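Local coordinates for T9SS C-terminal target domain-containing protein (Bacteroides cellulosilyticus, PDB 5JVK) that probably hydrolyses O-glycosidic bonds as a family 39 glycoside hydrolase of a gut symbiont, at residues P15-S19 against D398-K402; L124-F130 against Y405-A409; W375-N380 against F392-D398. The contacts are given in a common frame with arbitrary orientation. Numbering follows the deposited sequence.

Interaction 1 of 3, residues P15-S19 against D398-K402; sequences PVLVS and DFSPK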
loop_
_atom_site.group_PDB
_atom_site.type_symbol
_atom_site.label_atom_id
_atom_site.label_comp_id
_atom_site.label_asym_id
_atom_site.label_seq_id
_atom_site.Cartn_x
_atom_site.Cartn_y
_atom_site.Cartn_z
ATOM N N PRO A 15 -15.574 15.967 5.197
ATOM C CA PRO A 15 -15.442 14.526 4.923
ATOM C C PRO A 15 -14.045 14.101 4.468
ATOM O O PRO A 15 -13.635 12.975 4.740
ATOM C CB PRO A 15 -16.457 14.284 3.800
ATOM C CG PRO A 15 -17.469 15.354 3.973
ATOM C CD PRO A 15 -16.710 16.552 4.460
ATOM N N VAL A 16 -13.343 14.995 3.776
ATOM C CA VAL A 16 -11.962 14.786 3.364
ATOM C C VAL A 16 -11.041 15.473 4.381
ATOM O O VAL A 16 -10.956 16.704 4.411
ATOM C CB VAL A 16 -11.725 15.351 1.944
ATOM C CG1 VAL A 16 -10.271 15.179 1.516
ATOM C CG2 VAL A 16 -12.667 14.687 0.944
ATOM N N LEU A 17 -10.358 14.674 5.206
ATOM C CA LEU A 17 -9.407 15.182 6.212
ATOM C C LEU A 17 -7.943 15.110 5.729
ATOM O O LEU A 17 -7.015 14.978 6.532
ATOM C CB LEU A 17 -9.594 14.420 7.536
ATOM C CG LEU A 17 -10.955 14.603 8.225
ATOM C CD1 LEU A 17 -11.192 13.533 9.281
ATOM C CD2 LEU A 17 -11.083 15.991 8.843
ATOM N N VAL A 18 -7.749 15.215 4.412
ATOM C CA VAL A 18 -6.430 15.228 3.782
ATOM C C VAL A 18 -6.409 16.364 2.768
ATOM O O VAL A 18 -7.382 16.554 2.041
ATOM C CB VAL A 18 -6.155 13.901 3.049
ATOM C CG1 VAL A 18 -4.818 13.945 2.318
ATOM C CG2 VAL A 18 -6.201 12.736 4.029
ATOM N N SER A 19 -5.299 17.097 2.701
ATOM C CA SER A 19 -5.169 18.210 1.760
ATOM C C SER A 19 -3.727 18.354 1.274
ATOM O O SER A 19 -2.796 18.341 2.081
ATOM C CB SER A 19 -5.652 19.506 2.424
ATOM O OG SER A 19 -5.598 20.611 1.539
ATOM N N ASP A 398 -13.752 6.095 10.270
ATOM C CA ASP A 398 -14.362 7.416 10.024
ATOM C C ASP A 398 -13.597 8.290 9.005
ATOM O O ASP A 398 -13.795 9.509 8.965
ATOM C CB ASP A 398 -14.564 8.175 11.355
ATOM C CG ASP A 398 -13.255 8.488 12.080
ATOM O OD1 ASP A 398 -13.322 8.937 13.242
ATOM O OD2 ASP A 398 -12.164 8.277 11.512
ATOM N N PHE A 399 -12.724 7.667 8.205
ATOM C CA PHE A 399 -11.887 8.337 7.193
ATOM C C PHE A 399 -10.849 9.328 7.760
ATOM O O PHE A 399 -10.290 10.137 7.021
ATOM C CB PHE A 399 -12.759 8.967 6.091
ATOM C CG PHE A 399 -13.577 7.962 5.323
ATOM C CD1 PHE A 399 -13.091 7.404 4.143
ATOM C CD2 PHE A 399 -14.830 7.561 5.785
ATOM C CE1 PHE A 399 -13.842 6.470 3.436
ATOM C CE2 PHE A 399 -15.584 6.625 5.082
ATOM C CZ PHE A 399 -15.088 6.080 3.906
ATOM N N SER A 400 -10.557 9.222 9.057
ATOM C CA SER A 400 -9.521 10.027 9.695
ATOM C C SER A 400 -8.169 9.387 9.375
ATOM O O SER A 400 -8.015 8.179 9.558
ATOM C CB SER A 400 -9.736 10.062 11.209
ATOM O OG SER A 400 -8.778 10.880 11.849
ATOM N N PRO A 401 -7.189 10.179 8.892
ATOM C CA PRO A 401 -5.888 9.600 8.545
ATOM C C PRO A 401 -5.056 9.229 9.771
ATOM O O PRO A 401 -5.028 9.979 10.751
ATOM C CB PRO A 401 -5.207 10.718 7.749
ATOM C CG PRO A 401 -5.789 11.969 8.305
ATOM C CD PRO A 401 -7.214 11.635 8.657
ATOM N N LYS A 402 -4.415 8.064 9.707
ATOM C CA LYS A 402 -3.421 7.648 10.694
ATOM C C LYS A 402 -2.052 8.141 10.204
ATOM O O LYS A 402 -1.935 8.549 9.042
ATOM C CB LYS A 402 -3.438 6.126 10.846
ATOM C CG LYS A 402 -4.753 5.576 11.394
ATOM C CD LYS A 402 -4.929 4.098 11.088
ATOM C CE LYS A 402 -3.867 3.253 11.769
ATOM N NZ LYS A 402 -4.095 1.796 11.572
HETATM O O HOH W 1 -11.060 11.792 4.832
#

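Interaction 2 of 3, residues L124-F130 against Y405-A409; sequences LIRMAGF and YQAAA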
loop_
_atom_site.group_PDB
_atom_site.type_symbol
_atom_site.label_atom_id
_atom_site.label_comp_id
_atom_site.label_asym_id
_atom_site.label_seq_id
_atom_site.Cartn_x
_atom_site.Cartn_y
_atom_site.Cartn_z
ATOM N N LEU A 124 -8.748 10.056 -1.857
ATOM C CA LEU A 124 -7.854 9.816 -0.721
ATOM C C LEU A 124 -6.721 8.841 -1.067
ATOM O O LEU A 124 -5.603 9.003 -0.581
ATOM C CB LEU A 124 -8.643 9.315 0.495
ATOM C CG LEU A 124 -9.621 10.327 1.107
ATOM C CD1 LEU A 124 -10.708 9.639 1.915
ATOM C CD2 LEU A 124 -8.885 11.336 1.972
ATOM N N ILE A 125 -7.014 7.838 -1.897
ATOM C CA ILE A 125 -5.987 6.922 -2.411
ATOM C C ILE A 125 -4.977 7.667 -3.289
ATOM O O ILE A 125 -3.774 7.410 -3.193
ATOM C CB ILE A 125 -6.604 5.727 -3.191
ATOM C CG1 ILE A 125 -7.375 4.807 -2.234
ATOM C CG2 ILE A 125 -5.523 4.914 -3.909
ATOM C CD1 ILE A 125 -8.412 3.926 -2.903
ATOM N N ARG A 126 -5.470 8.575 -4.134
ATOM C CA ARG A 126 -4.616 9.381 -5.024
ATOM C C ARG A 126 -3.614 10.248 -4.258
ATOM O O ARG A 126 -2.431 10.278 -4.601
ATOM C CB ARG A 126 -5.473 10.265 -5.950
ATOM C CG ARG A 126 -4.712 11.311 -6.765
ATOM C CD ARG A 126 -3.665 10.699 -7.682
ATOM N NE ARG A 126 -2.908 11.731 -8.395
ATOM C CZ ARG A 126 -1.939 12.488 -7.869
ATOM N NH1 ARG A 126 -1.561 12.351 -6.594
ATOM N NH2 ARG A 126 -1.328 13.393 -8.632
ATOM N N MET A 127 -4.091 10.947 -3.231
ATOM C CA MET A 127 -3.238 11.844 -2.441
ATOM C C MET A 127 -2.206 11.109 -1.568
ATOM O O MET A 127 -1.250 11.726 -1.096
ATOM C CB MET A 127 -4.098 12.788 -1.584
ATOM C CG MET A 127 -4.876 13.810 -2.398
ATOM S SD MET A 127 -5.778 15.005 -1.386
ATOM C CE MET A 127 -7.061 13.968 -0.688
ATOM N N ALA A 128 -2.410 9.809 -1.340
ATOM C CA ALA A 128 -1.403 8.953 -0.692
ATOM C C ALA A 128 -0.262 8.543 -1.635
ATOM O O ALA A 128 0.753 8.013 -1.173
ATOM C CB ALA A 128 -2.060 7.714 -0.105
ATOM N N GLY A 129 -0.441 8.755 -2.942
ATOM C CA GLY A 129 0.610 8.542 -3.942
ATOM C C GLY A 129 0.542 7.223 -4.693
ATOM O O GLY A 129 1.410 6.945 -5.516
ATOM N N PHE A 130 -0.485 6.415 -4.433
ATOM C CA PHE A 130 -0.599 5.091 -5.046
ATOM C C PHE A 130 -1.016 5.171 -6.516
ATOM O O PHE A 130 -1.801 6.044 -6.901
ATOM C CB PHE A 130 -1.604 4.229 -4.280
ATOM C CG PHE A 130 -1.218 3.965 -2.849
ATOM C CD1 PHE A 130 -0.212 3.050 -2.541
ATOM C CD2 PHE A 130 -1.868 4.620 -1.804
ATOM C CE1 PHE A 130 0.145 2.802 -1.223
ATOM C CE2 PHE A 130 -1.518 4.375 -0.483
ATOM C CZ PHE A 130 -0.510 3.463 -0.191
ATOM N N TYR A 405 -0.640 7.063 6.711
ATOM C CA TYR A 405 -1.095 7.785 5.526
ATOM C C TYR A 405 -0.102 8.877 5.135
ATOM O O TYR A 405 0.284 8.983 3.971
ATOM C CB TYR A 405 -2.476 8.405 5.752
ATOM C CG TYR A 405 -3.037 9.033 4.502
ATOM C CD1 TYR A 405 -2.678 10.329 4.127
ATOM C CD2 TYR A 405 -3.902 8.325 3.675
ATOM C CE1 TYR A 405 -3.172 10.902 2.968
ATOM C CE2 TYR A 405 -4.408 8.893 2.517
ATOM C CZ TYR A 405 -4.037 10.181 2.167
ATOM O OH TYR A 405 -4.531 10.742 1.020
ATOM N N GLN A 406 0.282 9.695 6.115
ATOM C CA GLN A 406 1.249 10.775 5.912
ATOM C C GLN A 406 2.571 10.219 5.387
ATOM O O GLN A 406 3.141 10.759 4.438
ATOM C CB GLN A 406 1.497 11.527 7.225
ATOM C CG GLN A 406 2.306 12.814 7.086
ATOM C CD GLN A 406 1.484 14.007 6.624
ATOM O OE1 GLN A 406 0.262 14.036 6.763
ATOM N NE2 GLN A 406 2.166 15.011 6.080
ATOM N N ALA A 407 3.049 9.147 6.015
ATOM C CA ALA A 407 4.294 8.485 5.607
ATOM C C ALA A 407 4.248 7.970 4.169
ATOM O O ALA A 407 5.245 8.054 3.459
ATOM C CB ALA A 407 4.626 7.348 6.562
ATOM N N ALA A 408 3.094 7.448 3.752
ATOM C CA ALA A 408 2.890 6.968 2.380
ATOM C C ALA A 408 2.956 8.096 1.344
ATOM O O ALA A 408 3.617 7.962 0.312
ATOM C CB ALA A 408 1.560 6.235 2.268
ATOM N N ALA A 409 2.264 9.197 1.621
ATOM C CA ALA A 409 2.263 10.358 0.726
ATOM C C ALA A 409 3.658 10.962 0.580
ATOM O O ALA A 409 4.084 11.294 -0.533
ATOM C CB ALA A 409 1.282 11.411 1.222
#

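Interaction 3 of 3, residues W375-N380 against F392-D398; sequences WYDFQN and FGLLRSD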
loop_
_atom_site.group_PDB
_atom_site.type_symbol
_atom_site.label_atom_id
_atom_site.label_comp_id
_atom_site.label_asym_id
_atom_site.label_seq_id
_atom_site.Cartn_x
_atom_site.Cartn_y
_atom_site.Cartn_z
ATOM N N TRP A 375 0.089 -2.430 -0.319
ATOM C CA TRP A 375 -0.109 -2.313 1.120
ATOM C C TRP A 375 -1.470 -2.870 1.520
ATOM O O TRP A 375 -2.483 -2.510 0.915
ATOM C CB TRP A 375 -0.015 -0.856 1.574
ATOM C CG TRP A 375 -0.279 -0.676 3.041
ATOM C CD1 TRP A 375 -1.482 -0.421 3.636
ATOM C CD2 TRP A 375 0.681 -0.755 4.098
ATOM N NE1 TRP A 375 -1.329 -0.333 4.998
ATOM C CE2 TRP A 375 -0.010 -0.532 5.308
ATOM C CE3 TRP A 375 2.061 -0.986 4.140
ATOM C CZ2 TRP A 375 0.632 -0.529 6.546
ATOM C CZ3 TRP A 375 2.699 -0.985 5.372
ATOM C CH2 TRP A 375 1.983 -0.755 6.559
ATOM N N TYR A 376 -1.487 -3.740 2.531
ATOM C CA TYR A 376 -2.732 -4.186 3.149
ATOM C C TYR A 376 -2.922 -3.426 4.465
ATOM O O TYR A 376 -2.087 -3.564 5.354
ATOM C CB TYR A 376 -2.740 -5.696 3.415
ATOM C CG TYR A 376 -4.116 -6.158 3.828
ATOM C CD1 TYR A 376 -5.065 -6.505 2.870
ATOM C CD2 TYR A 376 -4.496 -6.183 5.172
ATOM C CE1 TYR A 376 -6.344 -6.893 3.237
ATOM C CE2 TYR A 376 -5.774 -6.571 5.551
ATOM C CZ TYR A 376 -6.694 -6.925 4.579
ATOM O OH TYR A 376 -7.962 -7.314 4.939
ATOM N N ASP A 377 -3.971 -2.611 4.619
ATOM C CA ASP A 377 -4.914 -2.197 3.567
ATOM C C ASP A 377 -5.193 -0.697 3.719
ATOM O O ASP A 377 -4.593 -0.042 4.579
ATOM C CB ASP A 377 -6.199 -3.052 3.599
ATOM C CG ASP A 377 -6.944 -2.993 4.933
ATOM O OD1 ASP A 377 -6.489 -2.330 5.892
ATOM O OD2 ASP A 377 -8.008 -3.637 5.017
ATOM N N PHE A 378 -6.072 -0.150 2.881
ATOM C CA PHE A 378 -6.269 1.300 2.837
ATOM C C PHE A 378 -6.985 1.849 4.064
ATOM O O PHE A 378 -6.515 2.810 4.676
ATOM C CB PHE A 378 -7.018 1.725 1.575
ATOM C CG PHE A 378 -7.065 3.212 1.392
ATOM C CD1 PHE A 378 -8.269 3.904 1.469
ATOM C CD2 PHE A 378 -5.888 3.933 1.195
ATOM C CE1 PHE A 378 -8.299 5.279 1.317
ATOM C CE2 PHE A 378 -5.913 5.309 1.049
ATOM C CZ PHE A 378 -7.121 5.983 1.109
ATOM N N GLN A 379 -8.110 1.235 4.416
ATOM C CA GLN A 379 -8.943 1.699 5.523
ATOM C C GLN A 379 -9.091 0.607 6.574
ATOM O O GLN A 379 -9.174 -0.571 6.236
ATOM C CB GLN A 379 -10.321 2.129 5.004
ATOM C CG GLN A 379 -11.220 2.724 6.078
ATOM C CD GLN A 379 -12.371 3.541 5.520
ATOM O OE1 GLN A 379 -12.879 3.266 4.434
ATOM N NE2 GLN A 379 -12.795 4.551 6.272
ATOM N N ASN A 380 -9.114 1.011 7.847
ATOM C CA ASN A 380 -9.419 0.104 8.957
ATOM C C ASN A 380 -10.761 -0.588 8.721
ATOM O O ASN A 380 -11.770 0.078 8.496
ATOM C CB ASN A 380 -9.473 0.864 10.296
ATOM C CG ASN A 380 -8.098 1.144 10.884
ATOM O OD1 ASN A 380 -7.073 0.681 10.381
ATOM N ND2 ASN A 380 -8.074 1.905 11.972
ATOM N N PHE A 392 -5.162 -2.580 10.173
ATOM C CA PHE A 392 -4.154 -2.527 9.095
ATOM C C PHE A 392 -4.211 -1.245 8.250
ATOM O O PHE A 392 -3.355 -1.047 7.384
ATOM C CB PHE A 392 -4.293 -3.738 8.157
ATOM C CG PHE A 392 -3.634 -4.985 8.661
ATOM C CD1 PHE A 392 -2.265 -5.183 8.481
ATOM C CD2 PHE A 392 -4.377 -5.979 9.293
ATOM C CE1 PHE A 392 -1.651 -6.344 8.936
ATOM C CE2 PHE A 392 -3.768 -7.142 9.749
ATOM C CZ PHE A 392 -2.405 -7.325 9.571
ATOM N N GLY A 393 -5.199 -0.383 8.495
ATOM C CA GLY A 393 -5.478 0.751 7.616
ATOM C C GLY A 393 -4.530 1.937 7.674
ATOM O O GLY A 393 -3.810 2.130 8.654
ATOM N N LEU A 394 -4.535 2.717 6.595
ATOM C CA LEU A 394 -3.941 4.057 6.561
ATOM C C LEU A 394 -4.940 5.097 7.077
ATOM O O LEU A 394 -4.545 6.103 7.668
ATOM C CB LEU A 394 -3.499 4.420 5.139
ATOM C CG LEU A 394 -2.623 3.407 4.397
ATOM C CD1 LEU A 394 -2.286 3.919 3.006
ATOM C CD2 LEU A 394 -1.350 3.085 5.164
ATOM N N LEU A 395 -6.225 4.855 6.824
ATOM C CA LEU A 395 -7.315 5.646 7.392
ATOM C C LEU A 395 -8.072 4.815 8.417
ATOM O O LEU A 395 -8.098 3.586 8.332
ATOM C CB LEU A 395 -8.293 6.079 6.297
ATOM C CG LEU A 395 -7.727 6.810 5.083
ATOM C CD1 LEU A 395 -8.843 7.085 4.088
ATOM C CD2 LEU A 395 -7.037 8.101 5.492
ATOM N N ARG A 396 -8.699 5.499 9.371
ATOM C CA ARG A 396 -9.612 4.863 10.319
ATOM C C ARG A 396 -10.972 4.676 9.657
ATOM O O ARG A 396 -11.198 5.155 8.541
ATOM C CB ARG A 396 -9.754 5.717 11.576
ATOM C CG ARG A 396 -8.436 5.976 12.284
ATOM C CD ARG A 396 -8.646 6.422 13.720
ATOM N NE ARG A 396 -7.394 6.377 14.469
ATOM C CZ ARG A 396 -6.446 7.320 14.455
ATOM N NH1 ARG A 396 -6.576 8.433 13.721
ATOM N NH2 ARG A 396 -5.346 7.144 15.189
ATOM N N SER A 397 -11.878 3.984 10.344
ATOM C CA SER A 397 -13.237 3.738 9.827
ATOM C C SER A 397 -14.012 5.028 9.509
ATOM O O SER A 397 -14.811 5.051 8.572
ATOM C CB SER A 397 -14.041 2.881 10.809
ATOM O OG SER A 397 -14.288 3.590 12.008
ATOM N N ASP A 398 -13.752 6.095 10.270
ATOM C CA ASP A 398 -14.362 7.416 10.024
ATOM C C ASP A 398 -13.597 8.290 9.005
ATOM O O ASP A 398 -13.795 9.509 8.965
ATOM C CB ASP A 398 -14.564 8.175 11.355
ATOM C CG ASP A 398 -13.255 8.488 12.080
ATOM O OD1 ASP A 398 -13.322 8.937 13.242
ATOM O OD2 ASP A 398 -12.164 8.277 11.512
HETATM O O HOH W 2 -10.950 2.539 12.669
#

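Interaction 1 of 3, residues P15-S19 against D398-K402
Leu17 lies over the backbone of Ser400 and the ring of Pro401: its CD1 comes 3.9 Å from Ser400 CA, and its CB sits 3.8 Å from Pro401 CD. The backbone joins in, with Leu17 O 3.7 Å from Pro401 CG, and Val18 extends the apolar patch more loosely, its CG2 standing 4.3 Å from Pro401 CB. No direct hydrogen bond crosses between 15-19 and 398-402. One water does that work instead, donating to Pro15 O (2.8 Å) and to Phe399 O (2.9 Å) while accepting from Leu17 N (3.0 Å). Within 398-402, Asp398 OD2 accepts a hydrogen bond from Ser400 N at 3.1 Å, an Asx turn. The contact joins the edge strand 18-20 of the N-terminal beta domain to the loop that leads from the last barrel strand into helix 403-415. Strand 83-94 of the same sheet adds to the seam, as Tyr70 does by bonding to Pro401 O. Pro401 has no backbone N-H to offer, the side-chain contacts are mainly apolar and no direct hydrogen bond forms, so 15-19 and 398-402 pack largely through apolar groups, with a single bridging water as the polar link between them.

Interaction 2 of 3, residues L124-F130 against Y405-A409
This is a buried helix-to-helix-end contact, in which the C-terminal turn of helix 118-127 meets the early part of helix 403-415 in the helical layer of the barrel. Its one direct hydrogen bond is short: Tyr405 OH donates to Leu124 O at 2.6 Å, reaching a carbonyl in the last turn of the first helix, where the helical bond from Ala128 N to Leu124 O is weak at 3.4 Å. The tyrosine ring also packs on Ala128, with Tyr405 CE2 3.7 Å from Ala128 CB, and Tyr405 OH lies 3.3 Å from Met127 CB. Helix 118-127 follows the first strand of a (beta/alpha)8 barrel and helix 403-415 comes after the eighth, so the contact brings the two ends of the barrel's chain together. The first helix finishes in a Schellman motif at Gly129, whose phi of 99° calls for glycine; a CB there would also point toward the other helix. Small residues permit close approach: Ala128 and Ala409 have CA atoms only 4.2 Å apart, and Ala409 CA makes a CA-H...O contact with Ala128 O at 3.4 Å. Just past the turn, Phe130 returns to the interface, its CZ 4.2 Å from Ala408 CB, while its ring also touches Met106 and Val108 of strand 106-109.

Interaction 3 of 3, residues W375-N380 against F392-D398
Gly393 is the hollow into which the chain at Gln379 and Asn380 settles: a CB there would clash with Asn380 N and Gln379 C. The backbones close to 4.2 Å between the CA atoms of Gln379 and Gly393, and Gly393 CA meets Asp377 O at 3.3 Å. Around this dip, Leu394 CD2 lies over the face of the Trp375 five-membered ring (3.9 Å to its centroid, a CH-pi contact), and Phe378 CE1 presses on Leu395 CD1 at 3.4 Å. The edge of the Tyr376 ring points at the face of the Phe392 ring, a T-shaped pair with centroids 5.5 Å apart. Hydrogen bonds run alongside: Phe378 O accepts from Leu394 N (2.8 Å) and Leu395 N (3.0 Å), Asn380 N donates to Leu395 O (2.8 Å), and the side-chain Gln379 NE2 reaches Arg396 O (2.8 Å). Tyr376 OH bonds to His111, and a glycerol lies about 3 Å from the tyrosine side chain. The cis peptide between Tyr376 and Asp377 is consistent with the one after strand eight found in clan GH-A enzymes.

How the interactions relate
The three contacts form a compact cluster, each centre about 11 Å from the other two, where the N-terminal beta domain meets the first and last elements of the barrel. Along the chain, interactions 1 and 2 cross, their segments alternating, whereas interaction 3 starts at the end of strand 373-375 and otherwise lies in the loop before helix 403-415. Interaction 3 runs into interaction 1 through the shared Asp398, and Lys402 N lies 2.8 Å from Leu394 O. Val18 ties interaction 1 to interaction 2, packing on Leu124, Met127 and Tyr405; from interaction 3, Phe378 meets helix 118-127 and Leu395 meets both helices. The docking of the N-terminal domain and the meeting of the barrel's first and last helices thus share a largely buried region.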